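PDB 2QDE: mandelate racemase/muconate lactonizing enzyme family protein from Azoarcus sp., which belongs to the mandelate racemase/muconate lactonizing enzyme family of the enolase superfamily and holds a barium ion at the metal site of its barrel domain. Local coordinates for residues I194-N197 against G198-T201; I243-D246 against E247-E251; L256-N260 against K261-D265; R282-T285 against L286-L289. All coordinates share one frame; numbering follows the deposited sequence.

Interaction 1: I194-N197 against G198-T201; sequences IDIN and GAWT. With BA (barium ion), chain I.
Asp-195 OD1 is held by two groups: the backbone N-H of Asn-197 (N to OD1 3.0 Å) and the barium ion. The N-H bond closes an Asx turn where strand 192-195 of the enolase-superfamily barrel runs out into its metal-binding loop. The donor comes from above the carboxylate plane, 36° out of it. The carboxylate takes the ion with both oxygens, OD2 of Asp-195 at 2.7 Å from barium and OD1 farther off. Asn-197 OD1 adds a third ligand oxygen, 2.8 Å from barium. Glu-221 and Asp-246 complete the protein side of the site, and Lys-165 also bonds to Asp-195 OD2.

The chain then reverses in a type I' beta turn from Ile-196 to Ala-199. Asn-197 and Gly-198 both have positive phi, as this turn requires. The closing bond, Ala-199 N to Ile-196 O, is weak at 3.3 Å.

The side-chain contact across the turn is apolar. Ile-196 lies across the indole of Trp-200, the two side chains crossing at about a right angle. Its CG2, anti to the backbone N, drops onto the ring face. CG1 runs beside that N and carries CD1 over the CH2 end of the six-membered ring. Trp-200 also packs on Ala-205 and Ile-209 of helix 202-212, so the pair joins the metal loop to the following helix. Trp-200 O accepts a weak hydrogen bond from Asn-291 of a second subunit. Ile-196 CG2 makes a CH-pi contact 3.5 Å from the centroid of the five-membered Trp-200 ring, 14° off its normal.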
ATOM      1  N   ILE A 194     -20.906   9.104 -23.700  1.00 20.50           N
ATOM      2  CA  ILE A 194     -22.080   9.435 -22.896  1.00 21.44           C
ATOM      3  C   ILE A 194     -21.735   9.976 -21.511  1.00 20.81           C
ATOM      4  O   ILE A 194     -20.662   9.701 -20.972  1.00 20.20           O
ATOM      5  CB  ILE A 194     -22.990   8.204 -22.724  1.00 21.98           C
ATOM      6  CG1 ILE A 194     -22.210   7.067 -22.053  1.00 23.19           C
ATOM      7  CG2 ILE A 194     -23.520   7.759 -24.080  1.00 23.49           C
ATOM      8  CD1 ILE A 194     -23.059   5.850 -21.729  1.00 25.18           C
ATOM      9  N   ASP A 195     -22.665  10.740 -20.947  1.00 18.79           N
ATOM     10  CA  ASP A 195     -22.503  11.362 -19.632  1.00 19.31           C
ATOM     11  C   ASP A 195     -23.610  10.842 -18.712  1.00 19.91           C
ATOM     12  O   ASP A 195     -24.788  10.947 -19.041  1.00 19.91           O
ATOM     13  CB  ASP A 195     -22.610  12.876 -19.787  1.00 18.59           C
ATOM     14  CG  ASP A 195     -22.225  13.630 -18.530  1.00 19.61           C
ATOM     15  OD1 ASP A 195     -22.082  13.002 -17.461  1.00 18.82           O
ATOM     16  OD2 ASP A 195     -22.079  14.870 -18.615  1.00 21.70           O
ATOM     17  N   ILE A 196     -23.224  10.284 -17.567  1.00 19.63           N
ATOM     18  CA  ILE A 196     -24.178   9.715 -16.614  1.00 19.50           C
ATOM     19  C   ILE A 196     -24.489  10.642 -15.441  1.00 20.41           C
ATOM     20  O   ILE A 196     -25.471  10.440 -14.729  1.00 19.55           O
ATOM     21  CB  ILE A 196     -23.644   8.382 -16.036  1.00 20.12           C
ATOM     22  CG1 ILE A 196     -22.965   7.566 -17.141  1.00 20.82           C
ATOM     23  CG2 ILE A 196     -24.785   7.576 -15.443  1.00 20.71           C
ATOM     24  CD1 ILE A 196     -23.874   7.226 -18.313  1.00 19.43           C
ATOM     25  N   ASN A 197     -23.645  11.648 -15.236  1.00 20.56           N
ATOM     26  CA  ASN A 197     -23.838  12.598 -14.145  1.00 22.65           C
ATOM     27  C   ASN A 197     -23.866  11.904 -12.774  1.00 22.36           C
ATOM     28  O   ASN A 197     -24.554  12.353 -11.852  1.00 23.37           O
ATOM     29  CB  ASN A 197     -25.132  13.410 -14.351  1.00 22.68           C
ATOM     30  CG  ASN A 197     -25.027  14.404 -15.504  1.00 25.10           C
ATOM     31  OD1 ASN A 197     -24.108  15.230 -15.553  1.00 23.58           O
ATOM     32  ND2 ASN A 197     -25.974  14.335 -16.431  1.00 26.28           N
ATOM     33  N   GLY A 198     -23.117  10.811 -12.655  1.00 20.29           N
ATOM     34  CA  GLY A 198     -23.020  10.082 -11.400  1.00 21.66           C
ATOM     35  C   GLY A 198     -24.273   9.429 -10.846  1.00 22.89           C
ATOM     36  O   GLY A 198     -24.369   9.188  -9.638  1.00 21.48           O
ATOM     37  N   ALA A 199     -25.214   9.101 -11.720  1.00 22.80           N
ATOM     38  CA  ALA A 199     -26.476   8.501 -11.297  1.00 23.93           C
ATOM     39  C   ALA A 199     -26.480   6.988 -11.046  1.00 25.34           C
ATOM     40  O   ALA A 199     -27.499   6.447 -10.604  1.00 26.21           O
ATOM     41  CB  ALA A 199     -27.572   8.850 -12.318  1.00 23.69           C
ATOM     42  N   TRP A 200     -25.367   6.299 -11.298  1.00 23.70           N
ATOM     43  CA  TRP A 200     -25.352   4.849 -11.115  1.00 22.15           C
ATOM     44  C   TRP A 200     -24.763   4.250  -9.840  1.00 22.11           C
ATOM     45  O   TRP A 200     -23.824   4.786  -9.254  1.00 20.86           O
ATOM     46  CB  TRP A 200     -24.648   4.176 -12.295  1.00 21.60           C
ATOM     47  CG  TRP A 200     -25.380   4.277 -13.598  1.00 23.44           C
ATOM     48  CD1 TRP A 200     -26.711   4.533 -13.778  1.00 22.26           C
ATOM     49  CD2 TRP A 200     -24.822   4.106 -14.905  1.00 22.95           C
ATOM     50  NE1 TRP A 200     -27.012   4.536 -15.116  1.00 23.15           N
ATOM     51  CE2 TRP A 200     -25.871   4.277 -15.833  1.00 22.51           C
ATOM     52  CE3 TRP A 200     -23.535   3.825 -15.384  1.00 23.45           C
ATOM     53  CZ2 TRP A 200     -25.674   4.178 -17.217  1.00 22.01           C
ATOM     54  CZ3 TRP A 200     -23.337   3.725 -16.765  1.00 23.77           C
ATOM     55  CH2 TRP A 200     -24.403   3.903 -17.662  1.00 22.35           C
ATOM     56  N   THR A 201     -25.339   3.125  -9.414  1.00 21.67           N
ATOM     57  CA  THR A 201     -24.813   2.398  -8.265  1.00 21.14           C
ATOM     58  C   THR A 201     -23.764   1.541  -8.984  1.00 22.24           C
ATOM     59  O   THR A 201     -23.812   1.412 -10.212  1.00 20.59           O
ATOM     60  CB  THR A 201     -25.878   1.477  -7.591  1.00 23.03           C
ATOM     61  OG1 THR A 201     -26.343   0.503  -8.533  1.00 25.97           O
ATOM     62  CG2 THR A 201     -27.070   2.298  -7.100  1.00 23.72           C
TER
HETATM   63 BA    BA I 401     -21.367  15.723 -16.119  1.00 50.18          BA

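Interaction 2: I243-D246 against E247-E251; sequences IYAD and ESAQE. With BA (barium ion), chain I.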
ATOM      1  N   ILE A 243     -12.985   5.652 -18.442  1.00 15.84           N
ATOM      2  CA  ILE A 243     -13.874   6.276 -17.476  1.00 15.34           C
ATOM      3  C   ILE A 243     -13.329   7.666 -17.135  1.00 17.80           C
ATOM      4  O   ILE A 243     -12.222   7.784 -16.604  1.00 17.44           O
ATOM      5  CB  ILE A 243     -13.952   5.440 -16.179  1.00 16.34           C
ATOM      6  CG1 ILE A 243     -14.369   3.998 -16.500  1.00 17.47           C
ATOM      7  CG2 ILE A 243     -14.908   6.091 -15.194  1.00 14.32           C
ATOM      8  CD1 ILE A 243     -15.734   3.869 -17.149  1.00 18.97           C
ATOM      9  N   TYR A 244     -14.101   8.706 -17.445  1.00 15.80           N
ATOM     10  CA  TYR A 244     -13.703  10.088 -17.172  1.00 15.87           C
ATOM     11  C   TYR A 244     -14.426  10.641 -15.945  1.00 16.73           C
ATOM     12  O   TYR A 244     -15.562  10.258 -15.663  1.00 17.17           O
ATOM     13  CB  TYR A 244     -14.010  10.985 -18.375  1.00 16.16           C
ATOM     14  CG  TYR A 244     -12.957  10.960 -19.465  1.00 18.55           C
ATOM     15  CD1 TYR A 244     -12.391   9.758 -19.901  1.00 18.02           C
ATOM     16  CD2 TYR A 244     -12.559  12.138 -20.090  1.00 17.03           C
ATOM     17  CE1 TYR A 244     -11.454   9.735 -20.937  1.00 18.65           C
ATOM     18  CE2 TYR A 244     -11.625  12.128 -21.124  1.00 19.81           C
ATOM     19  CZ  TYR A 244     -11.080  10.925 -21.543  1.00 18.93           C
ATOM     20  OH  TYR A 244     -10.159  10.927 -22.563  1.00 21.97           O
ATOM     21  N   ALA A 245     -13.772  11.556 -15.233  1.00 14.42           N
ATOM     22  CA  ALA A 245     -14.356  12.149 -14.039  1.00 14.88           C
ATOM     23  C   ALA A 245     -14.723  13.621 -14.228  1.00 15.57           C
ATOM     24  O   ALA A 245     -13.929  14.402 -14.749  1.00 14.19           O
ATOM     25  CB  ALA A 245     -13.388  12.014 -12.880  1.00 13.51           C
ATOM     26  N   ASP A 246     -15.932  13.990 -13.813  1.00 15.93           N
ATOM     27  CA  ASP A 246     -16.375  15.378 -13.892  1.00 16.49           C
ATOM     28  C   ASP A 246     -16.674  15.803 -12.464  1.00 16.72           C
ATOM     29  O   ASP A 246     -15.842  16.431 -11.806  1.00 15.41           O
ATOM     30  CB  ASP A 246     -17.634  15.516 -14.752  1.00 18.34           C
ATOM     31  CG  ASP A 246     -18.192  16.936 -14.757  1.00 19.86           C
ATOM     32  OD1 ASP A 246     -17.593  17.841 -14.129  1.00 19.45           O
ATOM     33  OD2 ASP A 246     -19.243  17.147 -15.399  1.00 20.03           O
ATOM     34  N   GLU A 247     -17.855  15.428 -11.983  1.00 15.14           N
ATOM     35  CA  GLU A 247     -18.261  15.758 -10.630  1.00 16.58           C
ATOM     36  C   GLU A 247     -17.206  15.374  -9.593  1.00 16.56           C
ATOM     37  O   GLU A 247     -17.008  16.095  -8.621  1.00 16.69           O
ATOM     38  CB  GLU A 247     -19.600  15.089 -10.294  1.00 17.22           C
ATOM     39  CG  GLU A 247     -20.808  15.753 -10.951  1.00 19.42           C
ATOM     40  CD  GLU A 247     -21.112  15.228 -12.348  1.00 21.83           C
ATOM     41  OE1 GLU A 247     -20.184  14.773 -13.054  1.00 20.69           O
ATOM     42  OE2 GLU A 247     -22.297  15.282 -12.742  1.00 23.21           O
ATOM     43  N   SER A 248     -16.530  14.245  -9.799  1.00 15.18           N
ATOM     44  CA  SER A 248     -15.499  13.798  -8.865  1.00 15.58           C
ATOM     45  C   SER A 248     -14.280  14.716  -8.851  1.00 16.03           C
ATOM     46  O   SER A 248     -13.599  14.828  -7.831  1.00 16.63           O
ATOM     47  CB  SER A 248     -15.043  12.375  -9.198  1.00 15.54           C
ATOM     48  OG  SER A 248     -16.085  11.442  -8.979  1.00 17.85           O
ATOM     49  N   ALA A 249     -14.014  15.371  -9.981  1.00 15.95           N
ATOM     50  CA  ALA A 249     -12.869  16.270 -10.116  1.00 15.65           C
ATOM     51  C   ALA A 249     -13.235  17.732  -9.891  1.00 17.11           C
ATOM     52  O   ALA A 249     -13.382  18.502 -10.847  1.00 16.92           O
ATOM     53  CB  ALA A 249     -12.245  16.109 -11.494  1.00 15.65           C
ATOM     54  N   GLN A 250     -13.364  18.119  -8.628  1.00 16.88           N
ATOM     55  CA  GLN A 250     -13.719  19.494  -8.306  1.00 17.81           C
ATOM     56  C   GLN A 250     -12.596  20.283  -7.630  1.00 16.75           C
ATOM     57  O   GLN A 250     -12.201  21.354  -8.101  1.00 18.02           O
ATOM     58  CB  GLN A 250     -14.966  19.501  -7.419  1.00 17.89           C
ATOM     59  CG  GLN A 250     -15.403  20.877  -6.971  1.00 17.97           C
ATOM     60  CD  GLN A 250     -16.585  20.814  -6.032  1.00 19.51           C
ATOM     61  OE1 GLN A 250     -17.650  20.304  -6.390  1.00 20.18           O
ATOM     62  NE2 GLN A 250     -16.406  21.325  -4.823  1.00 19.01           N
ATOM     63  N   GLU A 251     -12.085  19.755  -6.526  1.00 16.96           N
ATOM     64  CA  GLU A 251     -11.022  20.423  -5.781  1.00 16.50           C
ATOM     65  C   GLU A 251      -9.649  19.841  -6.099  1.00 17.36           C
ATOM     66  O   GLU A 251      -9.539  18.719  -6.602  1.00 16.35           O
ATOM     67  CB  GLU A 251     -11.275  20.296  -4.274  1.00 16.12           C
ATOM     68  CG  GLU A 251     -12.651  20.774  -3.797  1.00 18.43           C
ATOM     69  CD  GLU A 251     -12.907  22.252  -4.069  1.00 20.32           C
ATOM     70  OE1 GLU A 251     -11.932  23.018  -4.209  1.00 21.99           O
ATOM     71  OE2 GLU A 251     -14.092  22.648  -4.125  1.00 20.47           O
TER
HETATM   72 BA    BA I 401     -21.367  15.723 -16.119  1.00 50.18          BA
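Glu-247 folds its carboxylate back over Asp-246, with OE1 of Glu-247 3.2 Å from CB of Asp-246. The two residues sit where strand 243-245 of the barrel leads into a type I beta turn, Asp-246 to Ala-249, at the metal site. A bend at chi2 (87°) of Glu-247 returns the acid toward its neighbour. The carboxylate planes stand 54° apart. OE1 of Glu-247 is buried and has no polar partner in the model.

Asp-246 divides its oxygens. OD2 binds barium at 2.7 Å. OD1 forms a salt bridge with Lys-273 and a hydrogen bond with Tyr-57, which should limit rotation of the carboxylate. Glu-247 OE2 stays 3.5 Å from barium and is not a ligand.

The turn is closed by Ala-249 N bonding to Asp-246 O at 2.8 Å. Ala-245 CB also meets Ser-248 CB at 4.1 Å. Ser-248 OG turns to Gln-222 and Ala-226. Ala-249 packs on Leu-255 and Ile-258 of the next helix. Just before that helix, Gln-250 NE2 gives Glu-251 OE2 a nearly straight bond of 2.8 Å.

Interaction 3: L256-N260 against K261-D265; sequences LAIIN and KGAAD
Helix 252-261 ends in a Schellman motif, in which Ala-263 N reaches back to Ile-258 O at 3.1 Å and Gly-262 N makes a weak bond to Ile-259 O. The first of these bonds is nearly straight (170°) and lies in the carbonyl plane. Gly-262 has positive phi (59°) and turns the chain out of the helix. One residue earlier the helical pattern still holds, with Lys-261 N bonded to Ala-257 O at 2.8 Å.

The apolar contact that goes with this motif is made by Ile-258. Its CG2 branch, on the carbonyl-carbon side of the side chain, lies 4.3 Å from Ala-263 CB. The same methyl comes closer to Ala-264 CB, at 3.8 Å. Both alanines thus pack against one branch of one side chain. Ile-258 also touches Ala-245 of strand 243-245 and Leu-229 of helix 229-236, so the helix end is fitted to the barrel wall.

On the exposed flank Lys-261 runs alongside the Ala-257 carbonyl, with CG of Lys-261 3.3 Å from O of Ala-257. Asp-265, next to the following strand, forms a salt bridge with Arg-236. On the outer side Leu-256 and Ile-259 pack on Leu-256 of a fifth subunit. A water links the helix end to the loop, donating to Ile-258 O at 3.2 Å and accepting from Ala-264 N at 3.1 Å.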
ATOM      1  N   LEU A 256      -5.918  14.970  -6.665  1.00 19.80           N
ATOM      2  CA  LEU A 256      -4.828  14.199  -6.071  1.00 19.89           C
ATOM      3  C   LEU A 256      -5.327  12.789  -5.761  1.00 18.91           C
ATOM      4  O   LEU A 256      -4.672  11.802  -6.088  1.00 18.29           O
ATOM      5  CB  LEU A 256      -4.334  14.865  -4.783  1.00 20.70           C
ATOM      6  CG  LEU A 256      -3.322  14.048  -3.973  1.00 22.20           C
ATOM      7  CD1 LEU A 256      -2.116  13.722  -4.833  1.00 22.55           C
ATOM      8  CD2 LEU A 256      -2.907  14.825  -2.737  1.00 23.36           C
ATOM      9  N   ALA A 257      -6.497  12.702  -5.137  1.00 16.85           N
ATOM     10  CA  ALA A 257      -7.064  11.404  -4.800  1.00 19.52           C
ATOM     11  C   ALA A 257      -7.352  10.612  -6.072  1.00 19.48           C
ATOM     12  O   ALA A 257      -7.195   9.386  -6.099  1.00 20.26           O
ATOM     13  CB  ALA A 257      -8.345  11.577  -3.978  1.00 18.27           C
ATOM     14  N   ILE A 258      -7.760  11.306  -7.131  1.00 18.81           N
ATOM     15  CA  ILE A 258      -8.055  10.628  -8.382  1.00 19.44           C
ATOM     16  C   ILE A 258      -6.815   9.980  -8.983  1.00 20.88           C
ATOM     17  O   ILE A 258      -6.871   8.838  -9.432  1.00 21.73           O
ATOM     18  CB  ILE A 258      -8.678  11.590  -9.419  1.00 18.28           C
ATOM     19  CG1 ILE A 258     -10.099  11.963  -8.984  1.00 18.88           C
ATOM     20  CG2 ILE A 258      -8.704  10.935 -10.794  1.00 17.06           C
ATOM     21  CD1 ILE A 258     -10.752  13.033  -9.843  1.00 19.80           C
ATOM     22  N   ILE A 259      -5.693  10.690  -9.000  1.00 20.29           N
ATOM     23  CA  ILE A 259      -4.501  10.091  -9.573  1.00 21.24           C
ATOM     24  C   ILE A 259      -3.944   9.010  -8.632  1.00 21.39           C
ATOM     25  O   ILE A 259      -3.414   8.001  -9.095  1.00 21.86           O
ATOM     26  CB  ILE A 259      -3.409  11.158  -9.917  1.00 23.76           C
ATOM     27  CG1 ILE A 259      -2.420  11.323  -8.777  1.00 26.84           C
ATOM     28  CG2 ILE A 259      -4.050  12.490 -10.235  1.00 26.52           C
ATOM     29  CD1 ILE A 259      -1.125  10.600  -9.042  1.00 29.42           C
ATOM     30  N   ASN A 260      -4.089   9.203  -7.320  1.00 19.32           N
ATOM     31  CA  ASN A 260      -3.594   8.213  -6.368  1.00 21.58           C
ATOM     32  C   ASN A 260      -4.383   6.910  -6.411  1.00 20.47           C
ATOM     33  O   ASN A 260      -3.809   5.833  -6.297  1.00 22.70           O
ATOM     34  CB  ASN A 260      -3.611   8.754  -4.935  1.00 20.12           C
ATOM     35  CG  ASN A 260      -2.524   9.778  -4.688  1.00 21.48           C
ATOM     36  OD1 ASN A 260      -1.471   9.739  -5.318  1.00 21.94           O
ATOM     37  ND2 ASN A 260      -2.768  10.689  -3.755  1.00 22.08           N
ATOM     38  N   LYS A 261      -5.695   7.010  -6.567  1.00 21.04           N
ATOM     39  CA  LYS A 261      -6.541   5.826  -6.619  1.00 21.15           C
ATOM     40  C   LYS A 261      -6.704   5.277  -8.035  1.00 21.26           C
ATOM     41  O   LYS A 261      -7.285   4.211  -8.221  1.00 22.46           O
ATOM     42  CB  LYS A 261      -7.926   6.145  -6.047  1.00 21.22           C
ATOM     43  CG  LYS A 261      -7.944   6.529  -4.568  1.00 22.72           C
ATOM     44  CD  LYS A 261      -9.361   6.846  -4.116  1.00 24.76           C
ATOM     45  CE  LYS A 261      -9.430   7.253  -2.638  1.00 27.08           C
ATOM     46  NZ  LYS A 261      -9.075   6.133  -1.717  1.00 27.14           N
ATOM     47  N   GLY A 262      -6.197   5.996  -9.032  1.00 20.14           N
ATOM     48  CA  GLY A 262      -6.351   5.542 -10.405  1.00 21.39           C
ATOM     49  C   GLY A 262      -7.840   5.416 -10.692  1.00 22.76           C
ATOM     50  O   GLY A 262      -8.325   4.363 -11.114  1.00 22.36           O
ATOM     51  N   ALA A 263      -8.566   6.506 -10.456  1.00 19.75           N
ATOM     52  CA  ALA A 263     -10.013   6.520 -10.639  1.00 19.42           C
ATOM     53  C   ALA A 263     -10.496   7.087 -11.974  1.00 18.54           C
ATOM     54  O   ALA A 263     -11.700   7.110 -12.231  1.00 18.71           O
ATOM     55  CB  ALA A 263     -10.663   7.289  -9.490  1.00 16.65           C
ATOM     56  N   ALA A 264      -9.581   7.540 -12.828  1.00 15.84           N
ATOM     57  CA  ALA A 264     -10.013   8.114 -14.095  1.00 17.48           C
ATOM     58  C   ALA A 264      -9.017   8.026 -15.237  1.00 16.40           C
ATOM     59  O   ALA A 264      -7.810   8.000 -15.024  1.00 18.23           O
ATOM     60  CB  ALA A 264     -10.420   9.576 -13.884  1.00 14.14           C
ATOM     61  N   ASP A 265      -9.553   8.004 -16.455  1.00 16.34           N
ATOM     62  CA  ASP A 265      -8.759   7.945 -17.680  1.00 16.76           C
ATOM     63  C   ASP A 265      -8.758   9.314 -18.363  1.00 17.08           C
ATOM     64  O   ASP A 265      -8.068   9.527 -19.359  1.00 13.71           O
ATOM     65  CB  ASP A 265      -9.348   6.903 -18.629  1.00 18.65           C
ATOM     66  CG  ASP A 265      -9.268   5.498 -18.066  1.00 20.93           C
ATOM     67  OD1 ASP A 265      -8.133   5.032 -17.833  1.00 20.56           O
ATOM     68  OD2 ASP A 265     -10.333   4.868 -17.853  1.00 21.36           O
TER
HETATM   69  O   HOH W   1      -6.569   8.032 -12.514  1.00 24.73           O

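Interaction 4: R282-T285 against L286-L289; sequences RWLT and LARL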
ATOM      1  N   ARG A 282      -4.863  26.407 -11.452  1.00 14.62           N
ATOM      2  CA  ARG A 282      -4.255  25.501 -10.482  1.00 16.41           C
ATOM      3  C   ARG A 282      -4.754  24.079 -10.768  1.00 15.53           C
ATOM      4  O   ARG A 282      -3.984  23.126 -10.776  1.00 13.96           O
ATOM      5  CB  ARG A 282      -4.629  25.934  -9.059  1.00 14.38           C
ATOM      6  CG  ARG A 282      -4.103  27.325  -8.689  1.00 16.80           C
ATOM      7  CD  ARG A 282      -4.549  27.751  -7.299  1.00 16.58           C
ATOM      8  NE  ARG A 282      -4.020  29.067  -6.941  1.00 18.82           N
ATOM      9  CZ  ARG A 282      -4.444  29.797  -5.912  1.00 18.38           C
ATOM     10  NH1 ARG A 282      -5.410  29.349  -5.121  1.00 18.04           N
ATOM     11  NH2 ARG A 282      -3.902  30.985  -5.678  1.00 19.50           N
ATOM     12  N   TRP A 283      -6.054  23.971 -11.013  1.00 15.21           N
ATOM     13  CA  TRP A 283      -6.725  22.711 -11.327  1.00 14.92           C
ATOM     14  C   TRP A 283      -6.034  22.057 -12.533  1.00 14.50           C
ATOM     15  O   TRP A 283      -5.746  20.857 -12.536  1.00 13.93           O
ATOM     16  CB  TRP A 283      -8.182  23.022 -11.672  1.00 14.58           C
ATOM     17  CG  TRP A 283      -9.161  21.877 -11.655  1.00 15.29           C
ATOM     18  CD1 TRP A 283     -10.097  21.627 -10.695  1.00 15.07           C
ATOM     19  CD2 TRP A 283      -9.399  20.928 -12.702  1.00 14.22           C
ATOM     20  NE1 TRP A 283     -10.914  20.597 -11.083  1.00 16.39           N
ATOM     21  CE2 TRP A 283     -10.510  20.146 -12.311  1.00 15.59           C
ATOM     22  CE3 TRP A 283      -8.788  20.667 -13.936  1.00 14.59           C
ATOM     23  CZ2 TRP A 283     -11.028  19.117 -13.116  1.00 15.00           C
ATOM     24  CZ3 TRP A 283      -9.303  19.644 -14.737  1.00 15.24           C
ATOM     25  CH2 TRP A 283     -10.411  18.885 -14.322  1.00 14.41           C
ATOM     26  N   LEU A 284      -5.764  22.871 -13.550  1.00 13.58           N
ATOM     27  CA  LEU A 284      -5.124  22.406 -14.774  1.00 11.92           C
ATOM     28  C   LEU A 284      -3.652  22.051 -14.564  1.00 13.15           C
ATOM     29  O   LEU A 284      -3.043  21.371 -15.390  1.00 13.57           O
ATOM     30  CB  LEU A 284      -5.292  23.458 -15.881  1.00 10.33           C
ATOM     31  CG  LEU A 284      -6.734  23.577 -16.404  1.00 11.05           C
ATOM     32  CD1 LEU A 284      -6.850  24.704 -17.417  1.00 11.30           C
ATOM     33  CD2 LEU A 284      -7.164  22.255 -17.031  1.00 10.43           C
ATOM     34  N   THR A 285      -3.077  22.517 -13.463  1.00 13.77           N
ATOM     35  CA  THR A 285      -1.691  22.185 -13.147  1.00 14.78           C
ATOM     36  C   THR A 285      -1.674  20.725 -12.706  1.00 15.94           C
ATOM     37  O   THR A 285      -0.808  19.945 -13.102  1.00 15.24           O
ATOM     38  CB  THR A 285      -1.149  23.062 -12.006  1.00 15.47           C
ATOM     39  OG1 THR A 285      -1.052  24.413 -12.462  1.00 15.06           O
ATOM     40  CG2 THR A 285       0.229  22.580 -11.560  1.00 13.78           C
ATOM     41  N   LEU A 286      -2.648  20.358 -11.880  1.00 16.23           N
ATOM     42  CA  LEU A 286      -2.747  18.981 -11.417  1.00 16.36           C
ATOM     43  C   LEU A 286      -3.089  18.071 -12.596  1.00 16.00           C
ATOM     44  O   LEU A 286      -2.590  16.950 -12.682  1.00 16.79           O
ATOM     45  CB  LEU A 286      -3.814  18.862 -10.322  1.00 17.94           C
ATOM     46  CG  LEU A 286      -3.316  18.966  -8.876  1.00 21.82           C
ATOM     47  CD1 LEU A 286      -2.437  20.202  -8.678  1.00 21.93           C
ATOM     48  CD2 LEU A 286      -4.514  19.015  -7.951  1.00 26.05           C
ATOM     49  N   ALA A 287      -3.929  18.558 -13.509  1.00 14.46           N
ATOM     50  CA  ALA A 287      -4.319  17.781 -14.689  1.00 14.93           C
ATOM     51  C   ALA A 287      -3.087  17.494 -15.547  1.00 15.95           C
ATOM     52  O   ALA A 287      -2.929  16.394 -16.078  1.00 14.05           O
ATOM     53  CB  ALA A 287      -5.357  18.546 -15.511  1.00 13.33           C
ATOM     54  N   ARG A 288      -2.224  18.498 -15.676  1.00 14.35           N
ATOM     55  CA  ARG A 288      -0.990  18.379 -16.449  1.00 15.77           C
ATOM     56  C   ARG A 288      -0.069  17.339 -15.815  1.00 16.21           C
ATOM     57  O   ARG A 288       0.521  16.511 -16.504  1.00 16.28           O
ATOM     58  CB  ARG A 288      -0.281  19.735 -16.505  1.00 14.33           C
ATOM     59  CG  ARG A 288       1.169  19.680 -16.956  1.00 14.84           C
ATOM     60  CD  ARG A 288       1.855  21.019 -16.731  1.00 14.83           C
ATOM     61  NE  ARG A 288       1.391  22.048 -17.657  1.00 16.35           N
ATOM     62  CZ  ARG A 288       1.730  22.103 -18.944  1.00 16.66           C
ATOM     63  NH1 ARG A 288       2.541  21.187 -19.459  1.00 15.37           N
ATOM     64  NH2 ARG A 288       1.261  23.073 -19.716  1.00 15.56           N
ATOM     65  N   LEU A 289       0.044  17.396 -14.494  1.00 17.27           N
ATOM     66  CA  LEU A 289       0.880  16.467 -13.746  1.00 17.92           C
ATOM     67  C   LEU A 289       0.380  15.033 -13.937  1.00 18.58           C
ATOM     68  O   LEU A 289       1.170  14.083 -13.949  1.00 19.14           O
ATOM     69  CB  LEU A 289       0.856  16.832 -12.258  1.00 18.88           C
ATOM     70  CG  LEU A 289       1.537  15.863 -11.289  1.00 20.55           C
ATOM     71  CD1 LEU A 289       3.037  15.844 -11.538  1.00 21.30           C
ATOM     72  CD2 LEU A 289       1.234  16.289  -9.861  1.00 22.32           C
TER
HETATM   73  O   HOH W   2      -1.005  23.144 -16.459  1.00 19.45           O
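Ala-287 CB meets Trp-283 CZ3 at 4.2 Å and Leu-284 CD2 at 4.4 Å, side chains one turn apart on helix 277-290. This helix belongs to the beta-alpha-beta crossover between the parallel barrel strands 266-269 and 294-296. The methyl of Ala-287 approaches the Trp-283 ring obliquely. The first torsion of Trp-283 (chi1 -163°) swings the indole along the helix toward Ala-287. Leu-286 packs on backbone, its CB 3.6 Å from Trp-283 O.

The helical bonds set this spacing. Ala-287 N bonds to Trp-283 O at 3.1 Å. Leu-289 N bonds to Thr-285 O at 3.0 Å. Arg-282 O accepts twice, from Thr-285 N and from Leu-286 N. Thr-285 OG1 is turned back along the helix to Gln-281 O.

Farther out, Trp-283, Leu-284 and Ala-287 all pack on Val-294, which seats this face of the helix on the barrel. Arg-282 is tied to Glu-87 and Arg-288 to Asp-317 by salt bridges. Residues along the stretch, from Arg-282 to Leu-289, also reach a fifth subunit, where Leu-286 packs on Leu-289 of that chain. Arg-288 bends at chi3 and brings NE to a water at 2.9 Å; that water in turn gives Leu-284 O a weak bond of 2.9 Å.

Interactions 1 and 2 form two sides of the barium site, their centres 12 Å apart. They meet where Asn-197 OD1 packs 3.3 Å from Glu-247 OE2. Interactions 3 and 4 lie on helices 252-261 and 277-290, outside the barrel strands, interaction 3 running on into the loop that follows. The side chain of Ile-258 is about 13 Å from barium and that of Trp-283 about 11 Å. Both contacts join interaction 2: Asp-265 N, just before strand 266-269, probably bonds to Ile-243 O of strand 243-245 at 2.7 Å, and Trp-283 NE1 to Ala-249 O at 3.2 Å. Interactions 3 and 4 do not touch, yet both face the fifth subunit.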